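Local coordinates for kinesin-like protein KAR3 (Saccharomyces cerevisiae, PDB 1F9V) that probably hydrolyses ATP as a kinesin-family microtubule motor of yeast, its motor domain here holding ADP and magnesium, at residues Cys87-Gly92 against Asn241-Ala246; Val133-Ile138 against Ser219-His224. The protein carries 2 engineered substitutions. All coordinates share one frame; numbering follows the deposited sequence.

Contact 1. Residues Cys87-Gly92 against Asn241-Ala246; sequences CIFAYG and NLVDLA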
loop_
_atom_site.group_PDB
_atom_site.type_symbol
_atom_site.label_atom_id
_atom_site.label_comp_id
_atom_site.label_asym_id
_atom_site.label_seq_id
_atom_site.Cartn_x
_atom_site.Cartn_y
_atom_site.Cartn_z
ATOM N N CYS A 87 6.081 -0.725 4.773
ATOM C CA CYS A 87 5.081 -1.322 3.893
ATOM C C CYS A 87 4.023 -0.266 3.597
ATOM O O CYS A 87 3.566 0.430 4.504
ATOM C CB CYS A 87 4.385 -2.524 4.549
ATOM S SG CYS A 87 5.298 -4.081 4.504
ATOM N N ILE A 88 3.659 -0.138 2.327
ATOM C CA ILE A 88 2.603 0.784 1.925
ATOM C C ILE A 88 1.673 -0.033 1.042
ATOM O O ILE A 88 2.096 -0.567 0.014
ATOM C CB ILE A 88 3.143 1.989 1.127
ATOM C CG1 ILE A 88 4.060 2.830 2.024
ATOM C CG2 ILE A 88 1.967 2.824 0.610
ATOM C CD1 ILE A 88 4.650 4.065 1.349
ATOM N N PHE A 89 0.413 -0.152 1.456
ATOM C CA PHE A 89 -0.559 -0.922 0.687
ATOM C C PHE A 89 -1.654 -0.028 0.102
ATOM O O PHE A 89 -2.361 0.649 0.851
ATOM C CB PHE A 89 -1.251 -1.978 1.564
ATOM C CG PHE A 89 -0.321 -2.993 2.177
ATOM C CD1 PHE A 89 -0.003 -4.162 1.498
ATOM C CD2 PHE A 89 0.186 -2.800 3.459
ATOM C CE1 PHE A 89 0.809 -5.136 2.093
ATOM C CE2 PHE A 89 0.999 -3.764 4.064
ATOM C CZ PHE A 89 1.309 -4.935 3.379
ATOM N N ALA A 90 -1.795 -0.022 -1.217
ATOM C CA ALA A 90 -2.863 0.749 -1.850
ATOM C C ALA A 90 -4.019 -0.244 -1.981
ATOM O O ALA A 90 -3.892 -1.268 -2.658
ATOM C CB ALA A 90 -2.433 1.253 -3.213
ATOM N N TYR A 91 -5.140 0.074 -1.331
ATOM C CA TYR A 91 -6.329 -0.779 -1.287
ATOM C C TYR A 91 -7.546 -0.047 -1.838
ATOM O O TYR A 91 -7.708 1.150 -1.602
ATOM C CB TYR A 91 -6.597 -1.176 0.174
ATOM C CG TYR A 91 -7.817 -2.036 0.410
ATOM C CD1 TYR A 91 -7.691 -3.408 0.632
ATOM C CD2 TYR A 91 -9.107 -1.482 0.418
ATOM C CE1 TYR A 91 -8.808 -4.210 0.851
ATOM C CE2 TYR A 91 -10.240 -2.284 0.638
ATOM C CZ TYR A 91 -10.078 -3.645 0.852
ATOM O OH TYR A 91 -11.171 -4.452 1.059
ATOM N N GLY A 92 -8.410 -0.774 -2.542
ATOM C CA GLY A 92 -9.611 -0.162 -3.085
ATOM C C GLY A 92 -10.137 -0.898 -4.296
ATOM O O GLY A 92 -9.448 -1.741 -4.870
ATOM N N ASN A 241 8.357 -2.043 0.916
ATOM C CA ASN A 241 7.488 -2.861 0.089
ATOM C C ASN A 241 6.300 -1.988 -0.280
ATOM O O ASN A 241 5.457 -1.687 0.563
ATOM C CB ASN A 241 7.043 -4.098 0.871
ATOM C CG ASN A 241 8.215 -4.838 1.482
ATOM O OD1 ASN A 241 8.832 -5.679 0.827
ATOM N ND2 ASN A 241 8.540 -4.516 2.729
ATOM N N LEU A 242 6.273 -1.566 -1.540
ATOM C CA LEU A 242 5.221 -0.691 -2.067
ATOM C C LEU A 242 4.253 -1.548 -2.878
ATOM O O LEU A 242 4.557 -1.983 -3.988
ATOM C CB LEU A 242 5.873 0.416 -2.908
ATOM C CG LEU A 242 7.088 1.047 -2.204
ATOM C CD1 LEU A 242 7.682 2.151 -3.060
ATOM C CD2 LEU A 242 6.673 1.595 -0.843
ATOM N N VAL A 243 3.068 -1.762 -2.309
ATOM C CA VAL A 243 2.062 -2.641 -2.890
ATOM C C VAL A 243 0.814 -2.010 -3.487
ATOM O O VAL A 243 0.159 -1.181 -2.858
ATOM C CB VAL A 243 1.591 -3.677 -1.824
ATOM C CG1 VAL A 243 0.732 -4.767 -2.465
ATOM C CG2 VAL A 243 2.800 -4.281 -1.114
ATOM N N ASP A 244 0.487 -2.452 -4.697
ATOM C CA ASP A 244 -0.699 -2.028 -5.436
ATOM C C ASP A 244 -1.556 -3.301 -5.416
ATOM O O ASP A 244 -1.398 -4.195 -6.251
ATOM C CB ASP A 244 -0.287 -1.644 -6.858
ATOM C CG ASP A 244 -1.448 -1.192 -7.715
ATOM O OD1 ASP A 244 -2.607 -1.230 -7.249
ATOM O OD2 ASP A 244 -1.185 -0.796 -8.870
ATOM N N LEU A 245 -2.445 -3.391 -4.434
ATOM C CA LEU A 245 -3.277 -4.576 -4.260
ATOM C C LEU A 245 -4.287 -4.868 -5.358
ATOM O O LEU A 245 -4.628 -4.006 -6.164
ATOM C CB LEU A 245 -4.021 -4.492 -2.920
ATOM C CG LEU A 245 -3.178 -4.451 -1.642
ATOM C CD1 LEU A 245 -4.048 -4.034 -0.459
ATOM C CD2 LEU A 245 -2.561 -5.821 -1.383
ATOM N N ALA A 246 -4.755 -6.110 -5.390
ATOM C CA ALA A 246 -5.775 -6.510 -6.346
ATOM C C ALA A 246 -7.056 -5.746 -5.970
ATOM O O ALA A 246 -7.269 -5.430 -4.796
ATOM C CB ALA A 246 -6.021 -8.018 -6.243
HETATM O O HOH W 1 -7.670 -3.567 -2.727
#

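Contact 2. Residues Val133-Ile138 against Ser219-His224; sequences VNCEFI and SIFIIH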
loop_
_atom_site.group_PDB
_atom_site.type_symbol
_atom_site.label_atom_id
_atom_site.label_comp_id
_atom_site.label_asym_id
_atom_site.label_seq_id
_atom_site.Cartn_x
_atom_site.Cartn_y
_atom_site.Cartn_z
ATOM N N VAL A 133 21.391 0.643 -3.370
ATOM C CA VAL A 133 19.978 0.364 -3.552
ATOM C C VAL A 133 19.716 -0.694 -4.610
ATOM O O VAL A 133 20.228 -0.609 -5.725
ATOM C CB VAL A 133 19.223 1.648 -3.965
ATOM C CG1 VAL A 133 17.723 1.380 -4.036
ATOM C CG2 VAL A 133 19.528 2.764 -2.977
ATOM N N ASN A 134 18.929 -1.702 -4.259
ATOM C CA ASN A 134 18.579 -2.733 -5.223
ATOM C C ASN A 134 17.088 -3.024 -5.062
ATOM O O ASN A 134 16.525 -2.832 -3.984
ATOM C CB ASN A 134 19.456 -3.987 -5.045
ATOM C CG ASN A 134 19.121 -4.782 -3.807
ATOM O OD1 ASN A 134 18.603 -5.902 -3.898
ATOM N ND2 ASN A 134 19.429 -4.227 -2.643
ATOM N N CYS A 135 16.443 -3.457 -6.135
ATOM C CA CYS A 135 15.010 -3.700 -6.077
ATOM C C CYS A 135 14.527 -4.911 -6.851
ATOM O O CYS A 135 15.245 -5.472 -7.681
ATOM C CB CYS A 135 14.272 -2.463 -6.603
ATOM S SG CYS A 135 14.511 -2.147 -8.386
ATOM N N GLU A 136 13.290 -5.297 -6.563
ATOM C CA GLU A 136 12.621 -6.393 -7.239
ATOM C C GLU A 136 11.206 -5.887 -7.487
ATOM O O GLU A 136 10.710 -5.032 -6.747
ATOM C CB GLU A 136 12.557 -7.644 -6.359
ATOM C CG GLU A 136 13.906 -8.250 -6.008
ATOM C CD GLU A 136 14.472 -7.676 -4.729
ATOM O OE1 GLU A 136 13.716 -7.577 -3.741
ATOM O OE2 GLU A 136 15.668 -7.317 -4.705
ATOM N N PHE A 137 10.575 -6.399 -8.534
ATOM C CA PHE A 137 9.203 -6.027 -8.868
ATOM C C PHE A 137 8.497 -7.326 -9.216
ATOM O O PHE A 137 8.755 -7.935 -10.263
ATOM C CB PHE A 137 9.171 -5.055 -10.058
ATOM C CG PHE A 137 7.869 -4.304 -10.205
ATOM C CD1 PHE A 137 6.904 -4.325 -9.200
ATOM C CD2 PHE A 137 7.610 -3.580 -11.360
ATOM C CE1 PHE A 137 5.698 -3.632 -9.348
ATOM C CE2 PHE A 137 6.412 -2.887 -11.517
ATOM C CZ PHE A 137 5.456 -2.916 -10.506
ATOM N N ILE A 138 7.618 -7.759 -8.319
ATOM C CA ILE A 138 6.894 -9.000 -8.513
ATOM C C ILE A 138 5.398 -8.781 -8.401
ATOM O O ILE A 138 4.936 -7.697 -8.049
ATOM C CB ILE A 138 7.295 -10.055 -7.439
ATOM C CG1 ILE A 138 6.869 -9.570 -6.049
ATOM C CG2 ILE A 138 8.810 -10.296 -7.465
ATOM C CD1 ILE A 138 6.933 -10.636 -4.961
ATOM N N SER A 219 0.620 -6.282 -6.921
ATOM C CA SER A 219 1.907 -5.947 -7.511
ATOM C C SER A 219 2.750 -5.375 -6.377
ATOM O O SER A 219 2.310 -4.482 -5.648
ATOM C CB SER A 219 1.718 -4.936 -8.643
ATOM O OG SER A 219 0.886 -5.491 -9.648
ATOM N N ILE A 220 3.961 -5.894 -6.221
ATOM C CA ILE A 220 4.825 -5.466 -5.130
ATOM C C ILE A 220 6.198 -4.979 -5.580
ATOM O O ILE A 220 6.965 -5.732 -6.177
ATOM C CB ILE A 220 5.010 -6.630 -4.114
ATOM C CG1 ILE A 220 3.638 -7.185 -3.717
ATOM C CG2 ILE A 220 5.759 -6.153 -2.882
ATOM C CD1 ILE A 220 3.524 -8.682 -3.814
ATOM N N PHE A 221 6.494 -3.713 -5.300
ATOM C CA PHE A 221 7.785 -3.123 -5.646
ATOM C C PHE A 221 8.614 -3.142 -4.359
ATOM O O PHE A 221 8.304 -2.454 -3.384
ATOM C CB PHE A 221 7.590 -1.688 -6.155
ATOM C CG PHE A 221 8.757 -1.153 -6.937
ATOM C CD1 PHE A 221 9.843 -0.586 -6.284
ATOM C CD2 PHE A 221 8.769 -1.215 -8.329
ATOM C CE1 PHE A 221 10.931 -0.087 -7.005
ATOM C CE2 PHE A 221 9.854 -0.719 -9.059
ATOM C CZ PHE A 221 10.936 -0.155 -8.389
ATOM N N ILE A 222 9.671 -3.948 -4.358
ATOM C CA ILE A 222 10.521 -4.086 -3.184
ATOM C C ILE A 222 11.836 -3.354 -3.364
ATOM O O ILE A 222 12.524 -3.537 -4.367
ATOM C CB ILE A 222 10.798 -5.585 -2.882
ATOM C CG1 ILE A 222 9.470 -6.341 -2.758
ATOM C CG2 ILE A 222 11.608 -5.719 -1.605
ATOM C CD1 ILE A 222 9.605 -7.858 -2.672
ATOM N N ILE A 223 12.173 -2.527 -2.383
ATOM C CA ILE A 223 13.398 -1.738 -2.400
ATOM C C ILE A 223 14.228 -2.036 -1.157
ATOM O O ILE A 223 13.712 -2.014 -0.038
ATOM C CB ILE A 223 13.083 -0.224 -2.396
ATOM C CG1 ILE A 223 12.340 0.162 -3.679
ATOM C CG2 ILE A 223 14.372 0.576 -2.230
ATOM C CD1 ILE A 223 11.486 1.413 -3.544
ATOM N N HIS A 224 15.514 -2.312 -1.352
ATOM C CA HIS A 224 16.406 -2.579 -0.229
ATOM C C HIS A 224 17.433 -1.453 -0.140
ATOM O O HIS A 224 18.061 -1.096 -1.137
ATOM C CB HIS A 224 17.108 -3.926 -0.421
ATOM C CG HIS A 224 16.174 -5.044 -0.767
ATOM N ND1 HIS A 224 15.360 -5.648 0.167
ATOM C CD2 HIS A 224 15.913 -5.655 -1.945
ATOM C CE1 HIS A 224 14.641 -6.587 -0.421
ATOM N NE2 HIS A 224 14.956 -6.611 -1.702
#

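Contact 1. Residues Cys87-Gly92 against Asn241-Ala246
Phe89 and Val243 stand side by side at the tight middle of two parallel strands, CD1 of the Phe89 ring lying 3.7 Å from CB of Val243. With CG anti to its carbonyl carbon (chi1 -60°), Phe89 turns its ring against Val243; its CB meets CD1 of Leu245. These side chains, with Cys87 and Asn241, line the face covered by helix 297-306. On the other face Ile88 CD1 reaches Leu242 CD2 at 3.9 Å, beside helix 98-103. Nearly straight bonds join the backbones, Val243 N to Ile88 O and Ala90 N to Val243 O, both 2.8 Å. Past Ala90 the strands part: the bond from Leu245 N to Ala90 O bends to 149° at the hydrogen, though Leu245 stays packed, its CB 3.2 Å from Ala90 O. Beyond, a water over one face of the Tyr91 ring bridges Gly92 N and Ala246 O. Strand 86-91 runs into the P-loop, consistent with ADP binding by Gln93-Phe100, and Gly92 O accepts a hydrogen bond from Lys98 NZ; the Asp-Leu-Ala-Gly run from Asp244 probably is kinesin switch II. A buried, largely apolar strand pair thus places the Asp244 carboxylate, held by Thr99, close to the magnesium ion and ADP, where a single water joins the parting strands.

Contact 2. Residues Val133-Ile138 against Ser219-His224
The Phe137 ring takes the edge of Phe221 on one face, CD2 of Phe221 standing 3.7 Å from CG of Phe137, while the carbonyl O of Ile220 lies at the Phe137 ring edge, 3.3 Å from CD1. This edge-to-face pair has its planes at 58°. Over one face of the Phe221 ring lies Glu136 O, and Cys135 SG approaches that ring obliquely, 4.1 Å from CZ. Helix 192-199 packs on the side of the sheet that carries Cys135, Phe137 and Phe221. The strands form an antiparallel pair in the central sheet of the kinesin motor domain, Glu136-Ile222 being a hydrogen-bonded pair and Phe137-Phe221 a non-hydrogen-bonded one. On the other side of the sheet, with Ile222 and His224, the Glu136 chain bends at chi2 (90°) to bring its carboxylate to the His224 ring edge. His224 NE2 donates to the syn lone pair of Glu136 OE1 at 2.6 Å, close to the ring plane. His224 ND1 bonds to Thr239 OG1 and Glu136 OE2 to Ser183 OG, so both groups are gripped at two atoms, which should hold their rotation. A leucine at His224 would probably leave the Glu136 carboxylate without its cross-strand mate and Thr239 without its ring partner.

Overall arrangement
Both contacts are strand pairs of one mixed sheet, joined where strand 235-244 of contact 1 runs antiparallel to strand 218-228 of contact 2: Leu242 N probably bonds to Phe221 O and Asp244 N to Ser219 O. The centre of contact 1, the parallel pair, is about 3 Å from the centre of the chain; this contact is buried throughout and comes close to the ADP and magnesium ion at one end. The centre of contact 2 is about 13 Å from that of the chain, and it includes partly exposed residues. The chemistry follows: the inner pair is held by backbone bonds and apolar contacts, with its polar side chains at the ends, whereas the outer pair adds a histidine-carboxylate bond on one face and an edge-to-face phenylalanine pair on the other.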